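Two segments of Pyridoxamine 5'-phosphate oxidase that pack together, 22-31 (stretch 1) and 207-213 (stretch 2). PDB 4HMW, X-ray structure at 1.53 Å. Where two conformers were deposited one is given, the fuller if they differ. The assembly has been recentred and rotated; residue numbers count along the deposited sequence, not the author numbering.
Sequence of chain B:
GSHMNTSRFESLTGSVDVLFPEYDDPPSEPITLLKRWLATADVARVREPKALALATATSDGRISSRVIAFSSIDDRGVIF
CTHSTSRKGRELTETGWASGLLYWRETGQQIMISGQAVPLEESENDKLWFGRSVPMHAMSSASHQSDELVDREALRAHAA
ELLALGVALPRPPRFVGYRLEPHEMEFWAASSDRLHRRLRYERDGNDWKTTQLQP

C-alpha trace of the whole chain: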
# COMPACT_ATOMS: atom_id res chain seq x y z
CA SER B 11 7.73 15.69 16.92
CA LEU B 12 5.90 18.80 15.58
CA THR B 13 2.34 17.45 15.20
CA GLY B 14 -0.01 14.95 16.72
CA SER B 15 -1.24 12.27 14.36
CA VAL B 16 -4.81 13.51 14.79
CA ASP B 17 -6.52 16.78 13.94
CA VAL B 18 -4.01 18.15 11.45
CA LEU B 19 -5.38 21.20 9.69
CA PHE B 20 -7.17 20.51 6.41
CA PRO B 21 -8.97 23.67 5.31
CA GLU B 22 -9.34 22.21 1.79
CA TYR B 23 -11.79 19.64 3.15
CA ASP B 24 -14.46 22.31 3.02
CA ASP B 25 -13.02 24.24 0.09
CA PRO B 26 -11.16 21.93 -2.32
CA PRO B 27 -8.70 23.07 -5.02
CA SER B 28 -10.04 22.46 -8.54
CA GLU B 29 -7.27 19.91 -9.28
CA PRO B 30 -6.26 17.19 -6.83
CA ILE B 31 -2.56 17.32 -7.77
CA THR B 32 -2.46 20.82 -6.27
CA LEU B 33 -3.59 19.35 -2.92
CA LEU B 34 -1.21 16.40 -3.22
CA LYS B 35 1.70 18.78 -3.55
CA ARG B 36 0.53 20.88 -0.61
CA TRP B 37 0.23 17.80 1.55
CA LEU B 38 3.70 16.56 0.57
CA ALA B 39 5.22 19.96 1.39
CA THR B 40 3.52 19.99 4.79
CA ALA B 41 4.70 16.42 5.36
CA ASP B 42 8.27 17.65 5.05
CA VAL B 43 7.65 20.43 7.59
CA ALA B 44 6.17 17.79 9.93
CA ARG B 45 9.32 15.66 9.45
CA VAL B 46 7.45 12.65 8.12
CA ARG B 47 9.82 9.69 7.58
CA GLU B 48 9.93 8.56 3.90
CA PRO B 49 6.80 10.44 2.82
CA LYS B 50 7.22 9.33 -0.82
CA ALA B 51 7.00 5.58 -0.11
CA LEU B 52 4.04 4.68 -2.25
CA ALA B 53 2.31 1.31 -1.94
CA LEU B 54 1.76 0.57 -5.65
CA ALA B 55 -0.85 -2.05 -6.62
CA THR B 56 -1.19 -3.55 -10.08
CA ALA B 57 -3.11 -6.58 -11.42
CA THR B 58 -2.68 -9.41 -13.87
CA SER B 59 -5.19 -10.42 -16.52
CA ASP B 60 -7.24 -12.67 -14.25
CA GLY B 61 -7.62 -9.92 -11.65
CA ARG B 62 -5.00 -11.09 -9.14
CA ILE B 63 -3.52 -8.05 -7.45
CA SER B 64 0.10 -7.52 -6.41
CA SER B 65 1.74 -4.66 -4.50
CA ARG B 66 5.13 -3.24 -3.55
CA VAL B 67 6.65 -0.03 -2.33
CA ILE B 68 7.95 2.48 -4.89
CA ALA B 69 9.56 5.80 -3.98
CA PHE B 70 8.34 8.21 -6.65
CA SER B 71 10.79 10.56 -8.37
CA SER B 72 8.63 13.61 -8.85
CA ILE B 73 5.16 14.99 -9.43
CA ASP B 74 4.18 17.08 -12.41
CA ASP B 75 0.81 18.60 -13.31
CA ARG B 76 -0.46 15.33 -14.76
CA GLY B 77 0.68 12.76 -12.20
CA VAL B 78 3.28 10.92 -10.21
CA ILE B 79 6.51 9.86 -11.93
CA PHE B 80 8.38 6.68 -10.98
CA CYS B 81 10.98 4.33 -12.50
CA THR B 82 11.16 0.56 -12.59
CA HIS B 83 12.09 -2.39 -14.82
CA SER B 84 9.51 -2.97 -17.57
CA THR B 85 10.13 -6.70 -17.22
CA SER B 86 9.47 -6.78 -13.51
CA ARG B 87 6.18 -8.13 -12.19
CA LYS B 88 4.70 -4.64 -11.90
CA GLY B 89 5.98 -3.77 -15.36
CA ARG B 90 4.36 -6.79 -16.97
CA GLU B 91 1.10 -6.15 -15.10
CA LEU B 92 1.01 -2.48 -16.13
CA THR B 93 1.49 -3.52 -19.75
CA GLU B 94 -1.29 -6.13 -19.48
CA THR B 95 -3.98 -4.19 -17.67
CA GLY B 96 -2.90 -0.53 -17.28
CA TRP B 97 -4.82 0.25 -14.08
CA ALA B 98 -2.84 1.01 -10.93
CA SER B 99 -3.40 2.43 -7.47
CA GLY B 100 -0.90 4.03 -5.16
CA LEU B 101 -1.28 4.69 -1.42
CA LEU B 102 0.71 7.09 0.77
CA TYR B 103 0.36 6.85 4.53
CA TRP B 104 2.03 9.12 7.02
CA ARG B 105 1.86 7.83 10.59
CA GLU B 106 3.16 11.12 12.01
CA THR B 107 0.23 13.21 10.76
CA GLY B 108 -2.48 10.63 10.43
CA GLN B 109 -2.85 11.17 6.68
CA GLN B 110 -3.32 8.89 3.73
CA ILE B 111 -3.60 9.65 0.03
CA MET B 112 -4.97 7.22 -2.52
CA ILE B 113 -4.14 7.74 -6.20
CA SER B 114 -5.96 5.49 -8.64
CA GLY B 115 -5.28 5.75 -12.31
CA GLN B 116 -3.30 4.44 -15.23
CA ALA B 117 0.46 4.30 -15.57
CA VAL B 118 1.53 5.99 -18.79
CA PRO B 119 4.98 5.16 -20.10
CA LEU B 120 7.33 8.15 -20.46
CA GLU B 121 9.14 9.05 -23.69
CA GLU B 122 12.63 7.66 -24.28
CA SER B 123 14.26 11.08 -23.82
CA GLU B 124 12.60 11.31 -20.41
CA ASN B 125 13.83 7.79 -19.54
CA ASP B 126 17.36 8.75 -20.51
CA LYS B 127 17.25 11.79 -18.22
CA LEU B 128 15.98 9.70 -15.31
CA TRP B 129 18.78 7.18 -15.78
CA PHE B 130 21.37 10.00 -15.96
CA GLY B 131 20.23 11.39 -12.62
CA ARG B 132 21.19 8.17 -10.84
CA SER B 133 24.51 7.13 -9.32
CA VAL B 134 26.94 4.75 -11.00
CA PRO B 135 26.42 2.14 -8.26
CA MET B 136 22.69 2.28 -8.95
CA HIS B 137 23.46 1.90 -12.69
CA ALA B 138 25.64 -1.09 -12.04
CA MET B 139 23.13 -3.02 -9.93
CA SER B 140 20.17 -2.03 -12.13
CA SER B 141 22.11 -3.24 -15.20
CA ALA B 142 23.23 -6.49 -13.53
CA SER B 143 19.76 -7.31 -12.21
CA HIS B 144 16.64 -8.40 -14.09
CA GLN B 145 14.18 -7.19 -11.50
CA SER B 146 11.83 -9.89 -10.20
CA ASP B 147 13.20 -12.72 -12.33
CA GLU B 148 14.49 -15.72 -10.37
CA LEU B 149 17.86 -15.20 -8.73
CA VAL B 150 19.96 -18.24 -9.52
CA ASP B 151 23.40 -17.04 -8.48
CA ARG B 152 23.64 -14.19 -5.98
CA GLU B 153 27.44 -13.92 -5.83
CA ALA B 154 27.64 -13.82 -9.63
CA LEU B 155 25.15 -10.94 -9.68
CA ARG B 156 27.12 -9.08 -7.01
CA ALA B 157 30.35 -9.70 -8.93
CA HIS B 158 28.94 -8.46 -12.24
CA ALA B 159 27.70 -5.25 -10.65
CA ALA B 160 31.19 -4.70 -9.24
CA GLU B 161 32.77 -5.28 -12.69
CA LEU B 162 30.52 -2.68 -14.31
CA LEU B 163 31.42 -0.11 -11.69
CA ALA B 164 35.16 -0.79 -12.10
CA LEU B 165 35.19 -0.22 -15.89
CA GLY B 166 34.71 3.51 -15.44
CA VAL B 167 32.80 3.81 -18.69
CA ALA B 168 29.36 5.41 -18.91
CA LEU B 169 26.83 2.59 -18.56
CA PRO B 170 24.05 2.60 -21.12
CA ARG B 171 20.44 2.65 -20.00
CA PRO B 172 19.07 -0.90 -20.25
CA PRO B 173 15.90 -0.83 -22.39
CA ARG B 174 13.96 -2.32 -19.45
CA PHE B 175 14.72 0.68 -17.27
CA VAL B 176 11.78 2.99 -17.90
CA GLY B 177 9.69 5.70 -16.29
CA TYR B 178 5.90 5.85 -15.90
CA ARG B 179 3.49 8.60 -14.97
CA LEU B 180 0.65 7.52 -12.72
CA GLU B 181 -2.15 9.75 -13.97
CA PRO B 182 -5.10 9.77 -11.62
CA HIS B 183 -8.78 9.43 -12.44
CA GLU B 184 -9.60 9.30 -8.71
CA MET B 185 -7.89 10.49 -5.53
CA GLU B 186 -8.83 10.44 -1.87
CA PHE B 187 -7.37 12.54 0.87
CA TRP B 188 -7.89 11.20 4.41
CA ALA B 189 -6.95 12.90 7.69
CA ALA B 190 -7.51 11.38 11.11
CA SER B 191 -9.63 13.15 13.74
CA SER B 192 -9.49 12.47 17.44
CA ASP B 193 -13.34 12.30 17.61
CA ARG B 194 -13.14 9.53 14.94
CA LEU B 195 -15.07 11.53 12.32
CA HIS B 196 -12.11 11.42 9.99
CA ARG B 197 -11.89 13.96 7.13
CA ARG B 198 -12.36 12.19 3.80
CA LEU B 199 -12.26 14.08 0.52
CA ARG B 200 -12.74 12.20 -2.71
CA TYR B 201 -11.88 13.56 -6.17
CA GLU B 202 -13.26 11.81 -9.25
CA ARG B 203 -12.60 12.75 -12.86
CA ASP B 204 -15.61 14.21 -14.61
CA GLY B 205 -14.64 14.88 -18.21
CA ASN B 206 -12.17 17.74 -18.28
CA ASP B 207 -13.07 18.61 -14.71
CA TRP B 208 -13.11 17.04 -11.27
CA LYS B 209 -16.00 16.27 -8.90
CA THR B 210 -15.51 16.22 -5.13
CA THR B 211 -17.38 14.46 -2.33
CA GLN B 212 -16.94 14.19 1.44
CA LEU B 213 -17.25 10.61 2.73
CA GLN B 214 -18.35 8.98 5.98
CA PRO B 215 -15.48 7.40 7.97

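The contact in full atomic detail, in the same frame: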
# COMPACT_ATOMS: atom_id res chain seq x y z
N GLU B 22 -8.84 22.62 3.12
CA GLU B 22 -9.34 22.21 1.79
C GLU B 22 -10.48 21.20 1.85
O GLU B 22 -11.18 20.97 0.84
CB GLU B 22 -8.18 21.64 0.97
CG GLU B 22 -7.08 22.64 0.71
CD GLU B 22 -5.96 22.65 1.77
OE1 GLU B 22 -6.09 21.96 2.83
OE2 GLU B 22 -4.95 23.36 1.51
N TYR B 23 -10.69 20.58 3.00
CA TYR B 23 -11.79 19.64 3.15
C TYR B 23 -13.10 20.35 2.85
O TYR B 23 -13.97 19.79 2.21
CB TYR B 23 -11.76 19.09 4.56
CG TYR B 23 -12.88 18.16 5.01
CD1 TYR B 23 -13.09 16.88 4.43
CD2 TYR B 23 -13.66 18.51 6.08
CE1 TYR B 23 -14.07 16.05 4.89
CE2 TYR B 23 -14.62 17.66 6.56
CZ TYR B 23 -14.84 16.45 5.98
OH TYR B 23 -15.85 15.66 6.55
N ASP B 24 -13.23 21.60 3.30
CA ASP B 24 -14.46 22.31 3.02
C ASP B 24 -14.37 23.23 1.82
O ASP B 24 -15.38 23.75 1.36
CB ASP B 24 -14.92 23.06 4.25
CG ASP B 24 -15.50 22.14 5.30
OD1 ASP B 24 -16.32 21.23 4.96
OD2 ASP B 24 -15.13 22.30 6.48
N ASP B 25 -13.17 23.41 1.29
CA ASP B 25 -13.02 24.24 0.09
C ASP B 25 -11.92 23.70 -0.84
O ASP B 25 -10.82 24.23 -0.90
CB ASP B 25 -12.75 25.66 0.54
CG ASP B 25 -12.83 26.66 -0.58
OD1 ASP B 25 -13.47 26.36 -1.62
OD2 ASP B 25 -12.24 27.76 -0.39
N PRO B 26 -12.22 22.64 -1.59
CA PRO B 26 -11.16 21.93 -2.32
C PRO B 26 -10.58 22.69 -3.52
O PRO B 26 -11.33 23.34 -4.21
CB PRO B 26 -11.89 20.69 -2.82
CG PRO B 26 -13.09 20.57 -1.95
CD PRO B 26 -13.50 21.92 -1.64
N PRO B 27 -9.26 22.58 -3.76
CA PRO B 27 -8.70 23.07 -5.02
C PRO B 27 -9.35 22.39 -6.22
O PRO B 27 -9.81 21.25 -6.11
CB PRO B 27 -7.22 22.66 -4.94
CG PRO B 27 -6.96 22.40 -3.53
CD PRO B 27 -8.24 22.01 -2.87
N SER B 28 -9.38 23.04 -7.37
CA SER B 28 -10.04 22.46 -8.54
C SER B 28 -9.35 21.19 -9.04
O SER B 28 -10.00 20.34 -9.62
CB SER B 28 -10.12 23.48 -9.67
OG SER B 28 -8.84 23.99 -9.99
N GLU B 29 -8.05 21.08 -8.83
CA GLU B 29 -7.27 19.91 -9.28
C GLU B 29 -6.66 19.20 -8.09
O GLU B 29 -6.05 19.83 -7.24
CB GLU B 29 -6.12 20.35 -10.21
CG GLU B 29 -6.55 21.05 -11.46
CD GLU B 29 -6.68 20.12 -12.64
OE1 GLU B 29 -6.46 18.90 -12.46
OE2 GLU B 29 -7.00 20.60 -13.75
N PRO B 30 -6.78 17.88 -8.03
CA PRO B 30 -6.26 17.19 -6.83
C PRO B 30 -4.72 17.21 -6.73
O PRO B 30 -4.16 17.20 -5.64
CB PRO B 30 -6.82 15.78 -6.97
CG PRO B 30 -7.07 15.61 -8.45
CD PRO B 30 -7.49 16.96 -8.95
N ILE B 31 -4.01 17.30 -7.86
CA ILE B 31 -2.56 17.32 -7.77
C ILE B 31 -2.07 18.52 -6.97
O ILE B 31 -1.05 18.44 -6.27
CB ILE B 31 -1.91 17.31 -9.16
CG1 ILE B 31 -2.24 16.01 -9.90
CG2 ILE B 31 -0.44 17.44 -9.04
CD1 ILE B 31 -1.66 14.76 -9.27
N ASP B 207 -13.03 18.02 -16.04
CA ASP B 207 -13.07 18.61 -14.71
C ASP B 207 -13.04 17.53 -13.65
O ASP B 207 -12.96 16.34 -13.95
CB ASP B 207 -14.32 19.47 -14.57
CG ASP B 207 -14.41 20.55 -15.65
OD1 ASP B 207 -13.46 21.38 -15.76
OD2 ASP B 207 -15.43 20.56 -16.39
N TRP B 208 -13.09 17.96 -12.40
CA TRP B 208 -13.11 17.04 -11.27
C TRP B 208 -14.35 17.29 -10.43
O TRP B 208 -14.80 18.42 -10.32
CB TRP B 208 -11.88 17.18 -10.39
CG TRP B 208 -10.60 16.76 -11.04
CD1 TRP B 208 -9.79 17.52 -11.85
CD2 TRP B 208 -9.99 15.46 -10.96
NE1 TRP B 208 -8.72 16.77 -12.26
CE2 TRP B 208 -8.81 15.51 -11.73
CE3 TRP B 208 -10.32 14.28 -10.29
CZ2 TRP B 208 -7.95 14.42 -11.84
CZ3 TRP B 208 -9.47 13.20 -10.40
CH2 TRP B 208 -8.30 13.27 -11.17
N LYS B 209 -14.91 16.22 -9.88
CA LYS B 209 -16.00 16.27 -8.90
C LYS B 209 -15.48 15.85 -7.52
O LYS B 209 -14.73 14.89 -7.41
CB LYS B 209 -17.07 15.31 -9.36
CG LYS B 209 -18.25 15.08 -8.45
CD LYS B 209 -19.16 14.03 -9.11
CE LYS B 209 -18.49 12.63 -9.15
NZ LYS B 209 -18.80 11.80 -10.36
N THR B 210 -15.88 16.57 -6.48
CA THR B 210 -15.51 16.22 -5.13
C THR B 210 -16.71 15.82 -4.25
O THR B 210 -17.83 16.30 -4.42
CB THR B 210 -14.70 17.33 -4.40
OG1 THR B 210 -15.50 18.51 -4.31
CG2 THR B 210 -13.39 17.66 -5.12
N THR B 211 -16.41 14.93 -3.31
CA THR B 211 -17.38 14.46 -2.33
C THR B 211 -16.70 14.27 -0.99
O THR B 211 -15.56 13.85 -0.93
CB THR B 211 -17.93 13.04 -2.73
OG1 THR B 211 -18.11 12.95 -4.16
CG2 THR B 211 -19.23 12.70 -2.02
N GLN B 212 -17.41 14.56 0.11
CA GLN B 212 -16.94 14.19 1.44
C GLN B 212 -17.56 12.84 1.79
O GLN B 212 -18.72 12.60 1.49
CB GLN B 212 -17.34 15.23 2.49
CG GLN B 212 -16.71 16.61 2.26
CD GLN B 212 -17.17 17.63 3.28
OE1 GLN B 212 -18.27 17.51 3.84
NE2 GLN B 212 -16.34 18.63 3.55
N LEU B 213 -16.79 11.97 2.43
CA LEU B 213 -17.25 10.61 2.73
C LEU B 213 -17.36 10.35 4.23
O LEU B 213 -16.61 10.92 5.04
CB LEU B 213 -16.29 9.56 2.13
CG LEU B 213 -15.94 9.73 0.66
CD1 LEU B 213 -14.91 8.69 0.26
CD2 LEU B 213 -17.15 9.65 -0.27
O HOH W 1 -15.24 13.02 6.13
O HOH W 2 -12.08 20.66 -11.60
O HOH W 3 -12.76 19.93 -8.26

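How does the start of stretch 1 take hold of the strand? At Tyr23 and Asp24 the hydrogen bonding is done by one amide group, that of Gln212. Its CA-to-CB bond points toward stretch 1, and chi2 is nearly extended (177°), which carries NE2 far enough to give two hydrogen bonds, the first to a backbone carbonyl, NE2 of Gln212 to O of Tyr23 at 3.0 Å. The CA-to-CB bond of Tyr23 points sideways, and the t rotamer lays the buried ring beside Gln212 so that NE2 sits over one face, with CZ of Tyr23 3.6 Å from NE2 of Gln212. The flat ring can cover the amide while leaving its hydrogen-bonding directions free. At the far end the phenol reaches stretch 2 through a water: OH of Tyr23 donates to the oxygen of water 1 over 2.7 Å, and that water donates to O of Leu213, also over 2.7 Å. Tyrosine thus combines an aromatic surface for the buried part with a polar tip for the solvent link.

What does Asp24 add? It accepts the second hydrogen bond of the amide, NE2 of Gln212 to OD1 of Asp24, also at 3.0 Å. A primary amide has two N-H groups, so glutamine can serve both acceptors at once. The CA-to-CB bond of Asp24 points away from the strand, yet with chi1 in the m well its carboxylate comes back within reach; OD2 is hydrogen-bonded elsewhere in the structure.

What fills the middle of the contact? After Asp25, which does not touch the strand, the CA-to-CB bond of Pro26 points toward the strand, but its ring only touches Thr210, CG of Pro26 lying 4.0 Å from OG1 of Thr210. Alternation along the strand decides which residues face stretch 1: the CA-to-CB bonds of Trp208, Thr210 and Gln212 point toward it, those of Lys209 and Thr211 away, and the last two bury nothing here. Pro27 and the side chain of Ser28 stay back from the strand, and water fills part of the gap. Water 2 accepts from N of Trp208 at 3.0 Å and donates to O of Ser28 at 2.9 Å, linking the two backbones.

How does the end of stretch 1 engage Trp208? The CA-to-CB bond of Glu29 points sideways, but its carboxylate comes nearer, and NE1 of Trp208 donates a weak hydrogen bond to OE1 of Glu29 at 3.1 Å, the N-H...O angle being 128°. The indole N-H is a donor and the long glutamate side chain brings an acceptor to it, though the bent geometry leaves the bond weak. Pro30, buried, with its CA-to-CB bond toward the strand, lies over one face of the indole. Its CD is 3.4 Å from CE2 of Trp208 and nearly on the axis of the five-membered ring, 10° off the normal, a CH-pi contact. Proline suits the place because its CD, bonded to the ring nitrogen, carries somewhat polarised hydrogens. Together the two stretches bury 392 Å², with Gln212 and Trp208 the most covered residues.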